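Local coordinates for protein racemase (PDB 3MKC) that is a racemase-family protein of the enolase superfamily, with a TIM-barrel-like C-terminal domain, at residues H249-A263 against W275-D287. Numbering follows the deposited sequence.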
# COMPACT_ATOMS: atom_id res chain seq x y z
N HIS A 249 0.06 -21.32 3.57
CA HIS A 249 0.15 -20.73 2.25
C HIS A 249 1.06 -21.59 1.35
O HIS A 249 0.79 -21.77 0.17
CB HIS A 249 0.66 -19.29 2.33
CG HIS A 249 -0.34 -18.33 2.87
ND1 HIS A 249 -0.74 -18.32 4.19
CD2 HIS A 249 -1.04 -17.34 2.27
CE1 HIS A 249 -1.63 -17.36 4.38
NE2 HIS A 249 -1.83 -16.75 3.22
N ALA A 250 2.14 -22.12 1.92
CA ALA A 250 3.05 -22.94 1.13
C ALA A 250 2.29 -24.14 0.56
O ALA A 250 2.53 -24.57 -0.57
CB ALA A 250 4.23 -23.42 2.00
N LYS A 251 1.36 -24.67 1.35
CA LYS A 251 0.55 -25.81 0.92
C LYS A 251 -0.26 -25.43 -0.30
O LYS A 251 -0.32 -26.18 -1.28
CB LYS A 251 -0.39 -26.26 2.04
CG LYS A 251 0.27 -27.03 3.16
CD LYS A 251 0.74 -28.40 2.68
CE LYS A 251 1.07 -29.32 3.84
NZ LYS A 251 2.26 -28.86 4.60
N LEU A 252 -0.89 -24.25 -0.25
CA LEU A 252 -1.69 -23.78 -1.38
C LEU A 252 -0.81 -23.65 -2.61
O LEU A 252 -1.21 -24.00 -3.71
CB LEU A 252 -2.32 -22.42 -1.07
CG LEU A 252 -3.42 -22.39 -0.01
CD1 LEU A 252 -3.96 -20.97 0.12
CD2 LEU A 252 -4.54 -23.35 -0.40
N VAL A 253 0.40 -23.14 -2.41
CA VAL A 253 1.32 -22.99 -3.54
C VAL A 253 1.68 -24.34 -4.12
O VAL A 253 1.71 -24.53 -5.33
CB VAL A 253 2.62 -22.27 -3.11
CG1 VAL A 253 3.65 -22.32 -4.26
CG2 VAL A 253 2.30 -20.82 -2.77
N GLU A 254 1.96 -25.29 -3.23
CA GLU A 254 2.35 -26.62 -3.65
C GLU A 254 1.21 -27.43 -4.25
O GLU A 254 1.44 -28.32 -5.07
CB GLU A 254 2.90 -27.39 -2.44
CG GLU A 254 4.27 -26.92 -2.01
CD GLU A 254 4.56 -27.22 -0.55
OE1 GLU A 254 3.88 -28.10 0.04
OE2 GLU A 254 5.48 -26.59 0.00
N ASN A 255 -0.02 -27.11 -3.88
CA ASN A 255 -1.15 -27.90 -4.35
C ASN A 255 -2.18 -27.24 -5.28
O ASN A 255 -3.23 -27.82 -5.54
CB ASN A 255 -1.83 -28.52 -3.13
CG ASN A 255 -0.88 -29.45 -2.36
OD1 ASN A 255 -0.63 -30.57 -2.78
ND2 ASN A 255 -0.34 -28.96 -1.24
N THR A 256 -1.88 -26.04 -5.77
CA THR A 256 -2.78 -25.36 -6.68
C THR A 256 -1.92 -24.65 -7.72
O THR A 256 -0.70 -24.57 -7.57
CB THR A 256 -3.64 -24.28 -5.98
OG1 THR A 256 -2.83 -23.14 -5.69
CG2 THR A 256 -4.22 -24.82 -4.67
N ARG A 257 -2.56 -24.12 -8.77
CA ARG A 257 -1.84 -23.40 -9.81
C ARG A 257 -2.19 -21.91 -9.79
O ARG A 257 -1.96 -21.18 -10.76
CB ARG A 257 -2.14 -24.00 -11.19
CG ARG A 257 -1.83 -25.49 -11.27
CD ARG A 257 -1.80 -26.00 -12.70
NE ARG A 257 -1.70 -27.45 -12.74
CZ ARG A 257 -1.49 -28.17 -13.84
NH1 ARG A 257 -1.35 -27.56 -15.02
NH2 ARG A 257 -1.43 -29.49 -13.77
N SER A 258 -2.77 -21.46 -8.68
CA SER A 258 -3.15 -20.05 -8.53
C SER A 258 -1.97 -19.27 -7.98
O SER A 258 -1.05 -19.85 -7.40
CB SER A 258 -4.31 -19.90 -7.53
OG SER A 258 -5.56 -20.27 -8.08
N ARG A 259 -1.99 -17.95 -8.17
CA ARG A 259 -0.96 -17.12 -7.58
C ARG A 259 -1.45 -16.94 -6.15
O ARG A 259 -2.62 -16.63 -5.92
CB ARG A 259 -0.88 -15.73 -8.23
CG ARG A 259 -0.11 -15.65 -9.54
CD ARG A 259 0.31 -14.20 -9.76
NE ARG A 259 1.01 -13.97 -11.01
CZ ARG A 259 0.43 -13.89 -12.20
NH1 ARG A 259 -0.89 -14.02 -12.31
NH2 ARG A 259 1.16 -13.65 -13.28
N ILE A 260 -0.57 -17.16 -5.18
CA ILE A 260 -0.95 -17.00 -3.77
C ILE A 260 -0.26 -15.76 -3.24
O ILE A 260 0.94 -15.60 -3.39
CB ILE A 260 -0.51 -18.23 -2.95
CG1 ILE A 260 -1.10 -19.50 -3.56
CG2 ILE A 260 -0.96 -18.08 -1.50
CD1 ILE A 260 -2.62 -19.49 -3.64
N CYS A 261 -1.04 -14.85 -2.64
CA CYS A 261 -0.48 -13.62 -2.09
C CYS A 261 -0.31 -13.75 -0.59
O CYS A 261 -0.90 -14.62 0.04
CB CYS A 261 -1.41 -12.44 -2.33
SG CYS A 261 -1.98 -12.26 -4.02
N GLY A 262 0.47 -12.85 -0.02
CA GLY A 262 0.65 -12.83 1.41
C GLY A 262 1.29 -11.53 1.85
O GLY A 262 1.64 -10.69 1.02
N ALA A 263 1.39 -11.35 3.17
CA ALA A 263 2.04 -10.18 3.77
C ALA A 263 1.29 -8.85 3.81
O ALA A 263 1.87 -7.83 4.16
CB ALA A 263 3.40 -9.98 3.11
N TRP A 275 7.82 -14.71 4.43
CA TRP A 275 6.71 -15.01 3.52
C TRP A 275 7.26 -15.62 2.24
O TRP A 275 6.65 -16.51 1.65
CB TRP A 275 5.93 -13.75 3.17
CG TRP A 275 4.89 -13.41 4.18
CD1 TRP A 275 5.01 -12.54 5.22
CD2 TRP A 275 3.56 -13.93 4.24
NE1 TRP A 275 3.83 -12.48 5.92
CE2 TRP A 275 2.92 -13.33 5.34
CE3 TRP A 275 2.84 -14.85 3.46
CZ2 TRP A 275 1.60 -13.61 5.69
CZ3 TRP A 275 1.52 -15.14 3.81
CH2 TRP A 275 0.91 -14.52 4.92
N ILE A 276 8.40 -15.12 1.79
CA ILE A 276 8.99 -15.64 0.56
C ILE A 276 9.49 -17.08 0.69
O ILE A 276 9.09 -17.96 -0.08
CB ILE A 276 10.18 -14.77 0.09
CG1 ILE A 276 9.67 -13.42 -0.43
CG2 ILE A 276 10.96 -15.50 -1.00
CD1 ILE A 276 10.79 -12.46 -0.79
N THR A 277 10.36 -17.32 1.66
CA THR A 277 10.94 -18.65 1.82
C THR A 277 10.07 -19.70 2.49
O THR A 277 10.09 -20.86 2.10
CB THR A 277 12.28 -18.58 2.59
OG1 THR A 277 12.04 -18.12 3.92
CG2 THR A 277 13.23 -17.62 1.90
N LYS A 278 9.30 -19.31 3.51
CA LYS A 278 8.46 -20.27 4.22
C LYS A 278 7.05 -20.31 3.62
O LYS A 278 6.46 -21.38 3.48
CB LYS A 278 8.36 -19.92 5.71
CG LYS A 278 7.67 -20.99 6.53
CD LYS A 278 7.31 -20.49 7.93
CE LYS A 278 7.94 -21.35 9.02
NZ LYS A 278 9.41 -21.16 9.12
N GLY A 279 6.53 -19.14 3.29
CA GLY A 279 5.20 -19.07 2.71
C GLY A 279 5.22 -19.47 1.24
O GLY A 279 4.20 -19.91 0.71
N LYS A 280 6.37 -19.31 0.60
CA LYS A 280 6.50 -19.66 -0.81
C LYS A 280 5.53 -18.89 -1.69
O LYS A 280 5.25 -19.29 -2.83
CB LYS A 280 6.25 -21.16 -1.00
CG LYS A 280 7.24 -22.06 -0.30
CD LYS A 280 6.95 -23.52 -0.65
CE LYS A 280 8.07 -24.45 -0.22
NZ LYS A 280 7.91 -25.82 -0.83
N VAL A 281 5.00 -17.77 -1.18
CA VAL A 281 4.03 -16.99 -1.94
C VAL A 281 4.56 -16.39 -3.25
O VAL A 281 5.76 -16.16 -3.39
CB VAL A 281 3.39 -15.87 -1.07
CG1 VAL A 281 2.67 -16.50 0.11
CG2 VAL A 281 4.45 -14.89 -0.58
N HIS A 282 3.66 -16.18 -4.20
CA HIS A 282 4.04 -15.62 -5.50
C HIS A 282 4.07 -14.11 -5.47
O HIS A 282 4.69 -13.49 -6.32
CB HIS A 282 3.01 -15.95 -6.60
CG HIS A 282 2.79 -17.41 -6.83
ND1 HIS A 282 2.06 -18.20 -5.98
CD2 HIS A 282 3.13 -18.20 -7.88
CE1 HIS A 282 1.95 -19.41 -6.49
NE2 HIS A 282 2.58 -19.44 -7.64
N LEU A 283 3.39 -13.53 -4.50
CA LEU A 283 3.28 -12.08 -4.46
C LEU A 283 3.16 -11.55 -3.04
O LEU A 283 2.45 -12.12 -2.21
CB LEU A 283 2.06 -11.69 -5.29
CG LEU A 283 1.75 -10.25 -5.69
CD1 LEU A 283 0.94 -10.26 -6.99
CD2 LEU A 283 1.00 -9.55 -4.57
N LEU A 284 3.86 -10.45 -2.77
CA LEU A 284 3.84 -9.80 -1.46
C LEU A 284 3.04 -8.51 -1.52
O LEU A 284 3.13 -7.76 -2.49
CB LEU A 284 5.27 -9.47 -1.02
CG LEU A 284 6.20 -10.66 -0.82
CD1 LEU A 284 7.61 -10.15 -0.62
CD2 LEU A 284 5.75 -11.49 0.39
N GLN A 285 2.28 -8.24 -0.46
CA GLN A 285 1.44 -7.05 -0.42
C GLN A 285 1.78 -6.08 0.71
O GLN A 285 0.92 -5.31 1.16
CB GLN A 285 -0.03 -7.47 -0.35
CG GLN A 285 -0.42 -8.38 -1.51
CD GLN A 285 -1.86 -8.85 -1.45
OE1 GLN A 285 -2.32 -9.35 -0.42
NE2 GLN A 285 -2.58 -8.71 -2.56
N SER A 286 3.03 -6.11 1.17
CA SER A 286 3.48 -5.21 2.23
C SER A 286 3.03 -3.78 1.90
O SER A 286 3.22 -3.30 0.79
CB SER A 286 5.00 -5.27 2.34
OG SER A 286 5.42 -6.62 2.49
N ASP A 287 2.45 -3.11 2.89
CA ASP A 287 1.89 -1.77 2.72
C ASP A 287 2.85 -0.59 2.92
O ASP A 287 3.66 -0.60 3.83
CB ASP A 287 0.70 -1.62 3.69
CG ASP A 287 -0.18 -0.43 3.37
OD1 ASP A 287 0.33 0.65 3.03
OD2 ASP A 287 -1.42 -0.59 3.48
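C261 and G262 pair in parallel with L283 and L284, two neighbouring strands of the TIM-barrel-like domain. Helix 268-277 makes the crossover between them, a beta-alpha-beta unit. The backbone bonds alternate along the pair. I260 O accepts from H282 N at 2.9 Å, and more weakly from L283 N. G262 N gives its hydrogen to L283 O at 3.0 Å. G262 O takes Q285 N at 2.9 Å. On their other edges, C261 bonds through its backbone to A237, and L284 to Q310 and M312.

W275 brings the crossover helix onto strand 261-262. One face of its indole lies against G262 and A263: A263 CB stands over the five-membered ring, 3.7 Å from its centroid, and G262 CA over the six-membered ring. G262 has no side chain, and its CA lies 3.4 Å from W275 CZ3. The same indole turns its edge to the face of H249, a T-shaped stack with planes at 83°. H249 ND1 is hydrogen-bonded to D245 O, just before the start of helix 246-255.

The H282 ring packs one face on R259 CA. Its CG lies beside the backbone N (chi1 -59°), which sets ND1 2.9 Å from I260 N. R259 NH1 donates to the backbone O of Y235, and R259 also makes a cation-pi contact with Y235. K280, an exposed residue, reaches along A250 with an extended chain. Its NZ forms a salt bridge with E254 OE2 at 2.7 Å, meeting the anti side of that oxygen, 29° out of the carboxylate plane.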